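Local coordinates for putative two-component sensor histidine kinase protein (Sinorhizobium meliloti, PDB 3HCY), which is probably an ATP-dependent sensor histidine kinase that autophosphorylates on histidine in two-component signalling, represented here by its GAF domain, at the interface of chains A and B. Sequence-based numbering; all coordinates share one arbitrary frame. Chains: chain A/B, Putative two-component sensor histidine kinase protein.

The interface of chains A and B. Residues chain A 132, 135-136, 139; chain B 9-10, 13-14.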
ATOM      1  N   GLN A 132       0.783  -1.052  -4.368  1.00 24.82           N
ATOM      2  CA  GLN A 132       0.309   0.238  -3.982  1.00 25.28           C
ATOM      3  C   GLN A 132       1.328   1.354  -4.292  1.00 24.92           C
ATOM      4  O   GLN A 132       0.937   2.523  -4.612  1.00 23.85           O
ATOM      5  CB  GLN A 132      -0.093   0.266  -2.527  1.00 25.59           C
ATOM      6  CG  GLN A 132      -0.917   1.506  -2.236  1.00 28.36           C
ATOM      7  CD  GLN A 132      -1.719   1.404  -0.966  1.00 34.18           C
ATOM      8  OE1 GLN A 132      -1.979   0.303  -0.471  1.00 36.31           O
ATOM      9  NE2 GLN A 132      -2.128   2.564  -0.414  1.00 40.45           N
ATOM     10  N   PHE A 135       0.950   1.985  -8.072  1.00 19.49           N
ATOM     11  CA  PHE A 135      -0.192   2.816  -8.350  1.00 18.59           C
ATOM     12  C   PHE A 135      -0.048   4.236  -7.874  1.00 18.92           C
ATOM     13  O   PHE A 135      -0.487   5.176  -8.548  1.00 19.39           O
ATOM     14  CB  PHE A 135      -1.398   2.199  -7.744  1.00 18.25           C
ATOM     15  CG  PHE A 135      -1.836   0.951  -8.437  1.00 18.20           C
ATOM     16  CD1 PHE A 135      -2.033   0.927  -9.800  1.00 16.29           C
ATOM     17  CD2 PHE A 135      -2.111  -0.201  -7.720  1.00 19.21           C
ATOM     18  CE1 PHE A 135      -2.452  -0.216 -10.442  1.00 14.84           C
ATOM     19  CE2 PHE A 135      -2.570  -1.331  -8.387  1.00 18.47           C
ATOM     20  CZ  PHE A 135      -2.734  -1.321  -9.763  1.00 13.21           C
ATOM     21  N   SER A 136       0.584   4.413  -6.737  1.00 19.44           N
ATOM     22  CA  SER A 136       0.791   5.740  -6.229  1.00 20.51           C
ATOM     23  C   SER A 136       1.701   6.520  -7.157  1.00 21.49           C
ATOM     24  O   SER A 136       1.432   7.706  -7.471  1.00 21.27           O
ATOM     25  CB  SER A 136       1.360   5.685  -4.816  1.00 21.11           C
ATOM     26  OG  SER A 136       0.406   5.127  -3.891  1.00 22.65           O
ATOM     27  N   ARG A 139      -0.148   7.340 -10.654  1.00 31.89           N
ATOM     28  CA  ARG A 139      -1.096   8.447 -10.542  1.00 32.74           C
ATOM     29  C   ARG A 139      -0.503   9.756 -10.154  1.00 33.81           C
ATOM     30  O   ARG A 139      -0.949  10.800 -10.574  1.00 33.61           O
ATOM     31  CB  ARG A 139      -2.151   8.058  -9.529  1.00 32.66           C
ATOM     32  CG  ARG A 139      -2.955   6.942 -10.109  1.00 32.62           C
ATOM     33  CD  ARG A 139      -4.069   6.589  -9.257  1.00 34.61           C
ATOM     34  NE  ARG A 139      -5.006   5.686  -9.934  1.00 36.06           N
ATOM     35  CZ  ARG A 139      -5.969   6.063 -10.766  1.00 34.33           C
ATOM     36  NH1 ARG A 139      -6.783   5.152 -11.286  1.00 34.51           N
ATOM     37  NH2 ARG A 139      -6.131   7.338 -11.061  1.00 34.12           N
TER
ATOM     38  N   GLU B   9      -6.944   7.176  -5.028  1.00 25.94           N
ATOM     39  CA  GLU B   9      -7.256   6.357  -6.198  1.00 26.56           C
ATOM     40  C   GLU B   9      -6.276   5.226  -6.351  1.00 25.89           C
ATOM     41  O   GLU B   9      -6.647   4.118  -6.800  1.00 24.61           O
ATOM     42  CB  GLU B   9      -7.169   7.152  -7.474  1.00 26.95           C
ATOM     43  CG  GLU B   9      -8.162   8.244  -7.619  1.00 30.19           C
ATOM     44  CD  GLU B   9      -9.616   7.829  -7.466  1.00 33.09           C
ATOM     45  OE1 GLU B   9     -10.077   6.835  -8.079  1.00 32.84           O
ATOM     46  OE2 GLU B   9     -10.304   8.558  -6.714  1.00 39.34           O
ATOM     47  N   ALA B  10      -5.017   5.538  -6.041  1.00 25.00           N
ATOM     48  CA  ALA B  10      -3.988   4.513  -6.025  1.00 24.90           C
ATOM     49  C   ALA B  10      -4.444   3.383  -5.121  1.00 23.81           C
ATOM     50  O   ALA B  10      -4.386   2.257  -5.497  1.00 23.25           O
ATOM     51  CB  ALA B  10      -2.609   5.085  -5.535  1.00 25.19           C
ATOM     52  N   ASP B  13      -7.042   1.389  -6.602  1.00 24.37           N
ATOM     53  CA  ASP B  13      -6.383   0.475  -7.536  1.00 24.92           C
ATOM     54  C   ASP B  13      -5.832  -0.746  -6.768  1.00 25.37           C
ATOM     55  O   ASP B  13      -6.127  -1.895  -7.105  1.00 25.78           O
ATOM     56  CB  ASP B  13      -5.263   1.180  -8.324  1.00 24.50           C
ATOM     57  CG  ASP B  13      -5.781   2.348  -9.204  1.00 27.96           C
ATOM     58  OD1 ASP B  13      -6.901   2.291  -9.769  1.00 29.47           O
ATOM     59  OD2 ASP B  13      -5.065   3.358  -9.365  1.00 30.71           O
ATOM     60  N   ALA B  14      -5.068  -0.492  -5.719  1.00 25.41           N
ATOM     61  CA  ALA B  14      -4.425  -1.557  -4.983  1.00 26.03           C
ATOM     62  C   ALA B  14      -5.472  -2.505  -4.342  1.00 26.62           C
ATOM     63  O   ALA B  14      -5.362  -3.734  -4.434  1.00 25.98           O
ATOM     64  CB  ALA B  14      -3.478  -0.966  -3.939  1.00 25.54           C
TER
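A:Arg139 and B:Asp13 meet tip to tip where helix 120-146 of chain A packs on helix 4-19 of chain B, joining the two GAF domains through an ion pair beside an apolar strip. The guanidinium and carboxylate planes lie 22° apart, nearly coplanar, and B:Asp13 CG sits at the guanidinium edge. A:Arg139 NH1 donates, with an angle of 156° at the hydrogen, to B:Asp13 OD1 at 3.2 Å; this oxygen accepts through its syn lone pair, from slightly out of the guanidinium plane. A second approach of NH1, to OD2, is bent and weak. The salt bridge itself runs from NE to OD2, but that separation is modelled too short for its length to be trusted at 2.8 Å resolution. The arginine chain is extended from CG to NE (chi2 -175°), which carries the guanidinium across the interface to the aspartate. B:Glu9 CB lies over one guanidinium face, offset toward the rim, and is 3.6 Å from A:Arg139 CD; the glutamate's carboxylate, its OE1 4.9 Å from A:Arg139 NH1, may add a weaker electrostatic pull.

B:Asp13 has a second role. Its CB stands over the centre of the A:Phe135 ring in a CH-pi contact, 3.4 Å from the centroid, so one short side chain serves both the aromatic face and the charged tip. B:Ala14 continues the apolar strip: its CA approaches A:Phe135 CD2, and its methyl rests against CB and CG of A:Gln132. On the neighbouring turn, B:Ala10 CB fits against A:Ser136, 3.4 Å from its OG and also close to its CA, and touches A:Phe135 CB.

Two-fold symmetry repeats the patch with the chains exchanged, consistent with a helical dimer in which helix 120-146 of one chain lies antiparallel to the N-terminal helix of the other, although the structure alone does not prove this assembly in the full-length kinase. The same hydroxyl oxygen that meets the B:Ala10 methyl, A:Ser136 OG, donates back along its own helix to the backbone carbonyl A:Gln132 O at 2.8 Å.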